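Local coordinates for DUF305 domain-containing protein (Deinococcus radiodurans R1, PDB 3BT5) that is of unknown function but folds as a bundle of four long helices, consistent with membership of the ferritin-like clan, at residues 19-24 with 60-65; 85-90 with 111-116. One frame throughout, in Å; residues are numbered along the deposited sequence.

Contact 1 of 2, residues 19-24 with 60-65; sequences HMLQHH and QMEAML
One face of the H24 imidazole is covered by the terminal methyl of M61, which lies 3.5 Å above the ring plane and is displaced toward the rim, nearest CD2 and CG. The direction from the ring centroid to M61 CE is 16° off the normal, so this is a CH-pi contact over the face. The two side chains meet at about a right angle. M61 is bent at its last torsion (chi3 -99°), which turns CE onto the ring; M61 and M20 are each modelled in two conformers, and the geometry given is that of one of them. The thioether also lies close to helix 19-24, with M61 SD 3.6 Å from M20 CB and equally near the backbone N of L21.

L21 is the main apolar contributor from helix 19-24. Both methyls of its branch pack on E62 CG, CD2 at 3.9 Å and CD1 at 4.0 Å. CD1 also lies 4.2 Å from M61 CB, while CD2 is 4.0 Å from L65 CD1. E62 thus contributes chiefly its aliphatic part here, its side chain crossing that of L21 at about a right angle, and V17 adds to the packing around M61 and L65. The helical segments run roughly antiparallel (151°), with their axes 9.9 Å apart at closest approach.

At the NE2 corner of the ring, H24 is hydrogen-bonded to Q57 OE1, also on helix 41-68. An alanine at H24 would probably leave the M61 methyl without its aromatic platform and Q57 OE1 without this partner. Chemically, then, the two helices are joined by methionine methyl, thioether and leucine packing, while a single buried histidine combines that apolar contact with a polar tie to the same neighbouring helix.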
loop_
_atom_site.group_PDB
_atom_site.type_symbol
_atom_site.label_atom_id
_atom_site.label_comp_id
_atom_site.label_asym_id
_atom_site.label_seq_id
_atom_site.Cartn_x
_atom_site.Cartn_y
_atom_site.Cartn_z
ATOM N N HIS A 19 2.786 5.224 9.834
ATOM C CA HIS A 19 1.746 5.433 8.834
ATOM C C HIS A 19 1.898 4.521 7.645
ATOM O O HIS A 19 0.889 3.990 7.124
ATOM C CB HIS A 19 1.763 6.859 8.346
ATOM C CG HIS A 19 1.141 7.823 9.302
ATOM N ND1 HIS A 19 1.215 9.190 9.116
ATOM C CD2 HIS A 19 0.417 7.630 10.426
ATOM C CE1 HIS A 19 0.565 9.795 10.097
ATOM N NE2 HIS A 19 0.076 8.876 10.910
ATOM N N MET A 20 3.133 4.311 7.181
ATOM C CA MET A 20 3.315 3.464 6.002
ATOM C C MET A 20 2.973 2.011 6.307
ATOM O O MET A 20 2.505 1.283 5.438
ATOM C CB MET A 20 4.739 3.579 5.469
ATOM C CG MET A 20 4.918 2.972 4.121
ATOM S SD MET A 20 3.891 3.700 2.807
ATOM C CE MET A 20 4.588 5.355 2.763
ATOM N N LEU A 21 3.184 1.582 7.554
ATOM C CA LEU A 21 2.870 0.197 7.896
ATOM C C LEU A 21 1.357 -0.005 7.756
ATOM O O LEU A 21 0.904 -1.015 7.198
ATOM C CB LEU A 21 3.378 -0.118 9.303
ATOM C CG LEU A 21 3.092 -1.524 9.833
ATOM C CD1 LEU A 21 3.656 -2.589 8.928
ATOM C CD2 LEU A 21 3.698 -1.643 11.238
ATOM N N GLN A 22 0.571 0.944 8.245
ATOM C CA GLN A 22 -0.878 0.829 8.114
ATOM C C GLN A 22 -1.317 0.983 6.652
ATOM O O GLN A 22 -2.268 0.330 6.176
ATOM C CB GLN A 22 -1.547 1.926 8.948
ATOM C CG GLN A 22 -1.472 1.702 10.436
ATOM C CD GLN A 22 -2.282 2.749 11.179
ATOM O OE1 GLN A 22 -3.437 3.030 10.833
ATOM N NE2 GLN A 22 -1.675 3.362 12.164
ATOM N N HIS A 23 -0.650 1.864 5.931
ATOM C CA HIS A 23 -0.971 2.083 4.511
ATOM C C HIS A 23 -0.733 0.782 3.723
ATOM O O HIS A 23 -1.604 0.316 2.963
ATOM C CB HIS A 23 -0.066 3.197 4.007
ATOM C CG HIS A 23 -0.558 3.887 2.770
ATOM N ND1 HIS A 23 -0.362 3.410 1.487
ATOM C CD2 HIS A 23 -1.234 5.053 2.638
ATOM C CE1 HIS A 23 -0.911 4.240 0.623
ATOM N NE2 HIS A 23 -1.443 5.249 1.297
ATOM N N HIS A 24 0.429 0.152 3.924
ATOM C CA HIS A 24 0.706 -1.107 3.258
ATOM C C HIS A 24 -0.303 -2.173 3.652
ATOM O O HIS A 24 -0.694 -3.011 2.805
ATOM C CB HIS A 24 2.100 -1.593 3.640
ATOM C CG HIS A 24 3.200 -1.101 2.747
ATOM N ND1 HIS A 24 3.289 0.198 2.281
ATOM C CD2 HIS A 24 4.285 -1.755 2.261
ATOM C CE1 HIS A 24 4.374 0.310 1.527
ATOM N NE2 HIS A 24 4.998 -0.857 1.509
ATOM N N GLN A 60 9.893 -5.292 7.184
ATOM C CA GLN A 60 10.994 -4.350 7.432
ATOM C C GLN A 60 10.545 -3.218 8.342
ATOM O O GLN A 60 11.291 -2.784 9.228
ATOM C CB GLN A 60 11.488 -3.741 6.118
ATOM C CG GLN A 60 12.147 -4.705 5.148
ATOM C CD GLN A 60 12.690 -3.979 3.935
ATOM O OE1 GLN A 60 13.441 -2.999 4.063
ATOM N NE2 GLN A 60 12.303 -4.437 2.751
ATOM N N MET A 61 9.347 -2.698 8.103
ATOM C CA MET A 61 8.817 -1.627 8.934
ATOM C C MET A 61 8.548 -2.067 10.362
ATOM O O MET A 61 8.823 -1.329 11.323
ATOM C CB MET A 61 7.529 -1.098 8.310
ATOM C CG MET A 61 7.827 -0.409 6.987
ATOM S SD MET A 61 6.433 0.490 6.339
ATOM C CE MET A 61 5.853 -0.670 5.175
ATOM N N GLU A 62 7.990 -3.273 10.512
ATOM C CA GLU A 62 7.761 -3.831 11.844
ATOM C C GLU A 62 9.087 -3.946 12.599
ATOM O O GLU A 62 9.175 -3.616 13.785
ATOM C CB GLU A 62 7.090 -5.212 11.705
ATOM C CG GLU A 62 5.613 -5.067 11.334
ATOM C CD GLU A 62 4.969 -6.319 10.734
ATOM O OE1 GLU A 62 5.675 -7.272 10.293
ATOM O OE2 GLU A 62 3.721 -6.343 10.674
ATOM N N ALA A 63 10.115 -4.426 11.908
ATOM C CA ALA A 63 11.419 -4.596 12.563
ATOM C C ALA A 63 11.972 -3.244 13.007
ATOM O O ALA A 63 12.522 -3.112 14.089
ATOM C CB ALA A 63 12.389 -5.278 11.626
ATOM N N MET A 64 11.800 -2.231 12.163
ATOM C CA MET A 64 12.260 -0.890 12.494
ATOM C C MET A 64 11.583 -0.366 13.754
ATOM O O MET A 64 12.235 0.171 14.642
ATOM C CB MET A 64 11.926 0.039 11.343
ATOM C CG MET A 64 13.126 0.710 10.812
ATOM S SD MET A 64 12.806 1.674 9.337
ATOM C CE MET A 64 13.894 0.848 8.178
ATOM N N LEU A 65 10.255 -0.474 13.801
ATOM C CA LEU A 65 9.521 0.006 14.950
ATOM C C LEU A 65 9.969 -0.789 16.185
ATOM O O LEU A 65 10.184 -0.213 17.236
ATOM C CB LEU A 65 8.027 -0.094 14.741
ATOM C CG LEU A 65 7.470 0.834 13.647
ATOM C CD1 LEU A 65 5.964 0.615 13.606
ATOM C CD2 LEU A 65 7.783 2.290 13.964
#

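Contact 2 of 2, residues 85-90 with 111-116; sequences GMASEA and MIRHHQ
The carbonyl oxygen of G85 meets helix 111-116 from two directions. It lies 3.2 Å from H114 CA, close enough for a CA-H...O contact with an angle of 131° at the hydrogen, and 3.6 Å from R113 NE, where it sits at the edge of the guanidinium, near its plane. A water spans the same pair of residues: it donates to G85 O over 2.8 Å and accepts a weak bond from R113 NH2. The R113 chain is bent at chi3 (62°), which places NE back toward the loop; farther along, NH2 lies 3.7 Å from A87 CA, again at the guanidinium edge. R113 has a second modelled conformer, so these relations belong to one of two positions.

G85 itself fits closely against the helix. Its phi of 83° closes helix 78-83 in a Schellman motif, and any side chain would run into both R113 O and the carbonyl of the residue before, so the backbone here calls for glycine.

In the next shell, E91 forms a salt bridge with R113 NH2 and accepts a hydrogen bond from S88 N, tying the arginine to the start of helix 89-97, where S88 is the N-cap. On the inner side, H114 ND1 and H115 ND1 share a 3.0 Å hydrogen bond lying in the plane of both rings. The NE2 atoms of this pair are also engaged: H114 with H23 O and H115 with E148, on helices 11-37 and 132-158.

Together these features make a glycine-terminated helix end followed by a capped helix start, packed on the third long helix. The turn belongs to the connection between the second and third long helices, consistent with the long crossover of ferritin-like four-helix bundles.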
loop_
_atom_site.group_PDB
_atom_site.type_symbol
_atom_site.label_atom_id
_atom_site.label_comp_id
_atom_site.label_asym_id
_atom_site.label_seq_id
_atom_site.Cartn_x
_atom_site.Cartn_y
_atom_site.Cartn_z
ATOM N N GLY A 85 -4.610 8.440 -0.013
ATOM C CA GLY A 85 -4.929 7.563 -1.142
ATOM C C GLY A 85 -5.477 6.211 -0.734
ATOM O O GLY A 85 -5.710 5.369 -1.621
ATOM N N MET A 86 -5.667 5.990 0.578
ATOM C CA MET A 86 -6.285 4.739 1.029
ATOM C C MET A 86 -7.750 4.654 0.602
ATOM O O MET A 86 -8.412 5.673 0.435
ATOM C CB MET A 86 -6.149 4.576 2.527
ATOM C CG MET A 86 -4.681 4.498 2.930
ATOM S SD MET A 86 -4.374 4.453 4.693
ATOM C CE MET A 86 -4.963 2.823 5.044
ATOM N N ALA A 87 -8.241 3.436 0.380
ATOM C CA ALA A 87 -9.632 3.225 0.023
ATOM C C ALA A 87 -10.524 3.424 1.240
ATOM O O ALA A 87 -10.135 3.079 2.368
ATOM C CB ALA A 87 -9.798 1.800 -0.520
ATOM N N SER A 88 -11.740 3.948 1.018
ATOM C CA SER A 88 -12.648 4.084 2.132
ATOM C C SER A 88 -13.210 2.706 2.510
ATOM O O SER A 88 -13.131 1.716 1.765
ATOM C CB SER A 88 -13.780 5.030 1.763
ATOM O OG SER A 88 -14.608 4.390 0.804
ATOM N N GLU A 89 -13.855 2.675 3.661
ATOM C CA GLU A 89 -14.596 1.519 4.085
ATOM C C GLU A 89 -15.550 0.990 2.989
ATOM O O GLU A 89 -15.580 -0.213 2.670
ATOM C CB GLU A 89 -15.346 1.922 5.370
ATOM C CG GLU A 89 -16.157 0.867 6.036
ATOM C CD GLU A 89 -16.572 1.300 7.453
ATOM O OE1 GLU A 89 -15.957 0.839 8.435
ATOM O OE2 GLU A 89 -17.470 2.146 7.569
ATOM N N ALA A 90 -16.342 1.894 2.419
ATOM C CA ALA A 90 -17.254 1.539 1.340
ATOM C C ALA A 90 -16.510 1.022 0.111
ATOM O O ALA A 90 -16.939 0.021 -0.515
ATOM C CB ALA A 90 -18.118 2.713 0.965
ATOM N N MET A 111 -6.066 0.438 -6.090
ATOM C CA MET A 111 -4.674 0.155 -5.752
ATOM C C MET A 111 -3.732 1.163 -6.403
ATOM O O MET A 111 -2.726 1.531 -5.805
ATOM C CB MET A 111 -4.295 -1.274 -6.145
ATOM C CG MET A 111 -2.934 -1.708 -5.588
ATOM S SD MET A 111 -2.945 -2.081 -3.797
ATOM C CE MET A 111 -3.793 -3.661 -3.830
ATOM N N ILE A 112 -4.050 1.624 -7.611
ATOM C CA ILE A 112 -3.246 2.691 -8.197
ATOM C C ILE A 112 -3.265 3.952 -7.334
ATOM O O ILE A 112 -2.215 4.527 -7.059
ATOM C CB ILE A 112 -3.688 3.020 -9.654
ATOM C CG1 ILE A 112 -3.316 1.866 -10.596
ATOM C CG2 ILE A 112 -3.097 4.371 -10.117
ATOM C CD1 ILE A 112 -4.099 1.922 -11.933
ATOM N N ARG A 113 -4.447 4.379 -6.894
ATOM C CA ARG A 113 -4.522 5.600 -6.103
ATOM C C ARG A 113 -3.792 5.412 -4.773
ATOM O O ARG A 113 -3.092 6.318 -4.286
ATOM C CB ARG A 113 -5.993 6.001 -5.895
ATOM C CG ARG A 113 -6.187 7.400 -5.287
ATOM C CD ARG A 113 -7.657 7.661 -4.970
ATOM N NE ARG A 113 -8.148 6.720 -3.974
ATOM C CZ ARG A 113 -9.424 6.414 -3.748
ATOM N NH1 ARG A 113 -10.413 6.917 -4.479
ATOM N NH2 ARG A 113 -9.708 5.579 -2.805
ATOM N N HIS A 114 -3.953 4.232 -4.198
ATOM C CA HIS A 114 -3.268 3.851 -2.982
ATOM C C HIS A 114 -1.749 3.985 -3.147
ATOM O O HIS A 114 -1.059 4.621 -2.324
ATOM C CB HIS A 114 -3.696 2.424 -2.657
ATOM C CG HIS A 114 -2.902 1.742 -1.607
ATOM N ND1 HIS A 114 -1.668 1.186 -1.857
ATOM C CD2 HIS A 114 -3.177 1.499 -0.297
ATOM C CE1 HIS A 114 -1.210 0.632 -0.749
ATOM N NE2 HIS A 114 -2.110 0.805 0.212
ATOM N N HIS A 115 -1.215 3.430 -4.231
ATOM C CA HIS A 115 0.218 3.490 -4.456
ATOM C C HIS A 115 0.692 4.920 -4.755
ATOM O O HIS A 115 1.783 5.305 -4.351
ATOM C CB HIS A 115 0.573 2.587 -5.648
ATOM C CG HIS A 115 0.706 1.130 -5.301
ATOM N ND1 HIS A 115 0.036 0.540 -4.239
ATOM C CD2 HIS A 115 1.459 0.153 -5.865
ATOM C CE1 HIS A 115 0.391 -0.737 -4.161
ATOM N NE2 HIS A 115 1.243 -1.002 -5.151
ATOM N N GLN A 116 -0.112 5.702 -5.461
ATOM C CA GLN A 116 0.226 7.108 -5.680
ATOM C C GLN A 116 0.331 7.834 -4.349
ATOM O O GLN A 116 1.207 8.671 -4.177
ATOM C CB GLN A 116 -0.788 7.787 -6.617
ATOM C CG GLN A 116 -0.715 7.219 -8.029
ATOM C CD GLN A 116 -1.863 7.651 -8.910
ATOM O OE1 GLN A 116 -2.965 7.885 -8.428
ATOM N NE2 GLN A 116 -1.623 7.705 -10.223
HETATM O O HOH W 1 -7.583 3.853 -2.967
#

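Overall arrangement
Both contacts are largely buried, with centres about 17 Å apart on opposite sides of the chain's centre, and they share no helix. Contact 1 joins the first two long helices through apolar side chains, with E62 at its exposed margin. Contact 2 sets an interhelical turn against helix 100-122, using a backbone carbonyl, a guanidinium and a water, with R113 at the more open side. The two meet directly: the probable bond between H23 O and H114 NE2 ties 19-24 to 111-116, and the rings of H23 and H114 meet with their planes at about 35°. M86 packs on H23 as well, so helix 11-37 links the hydrophobic contact to the polar one.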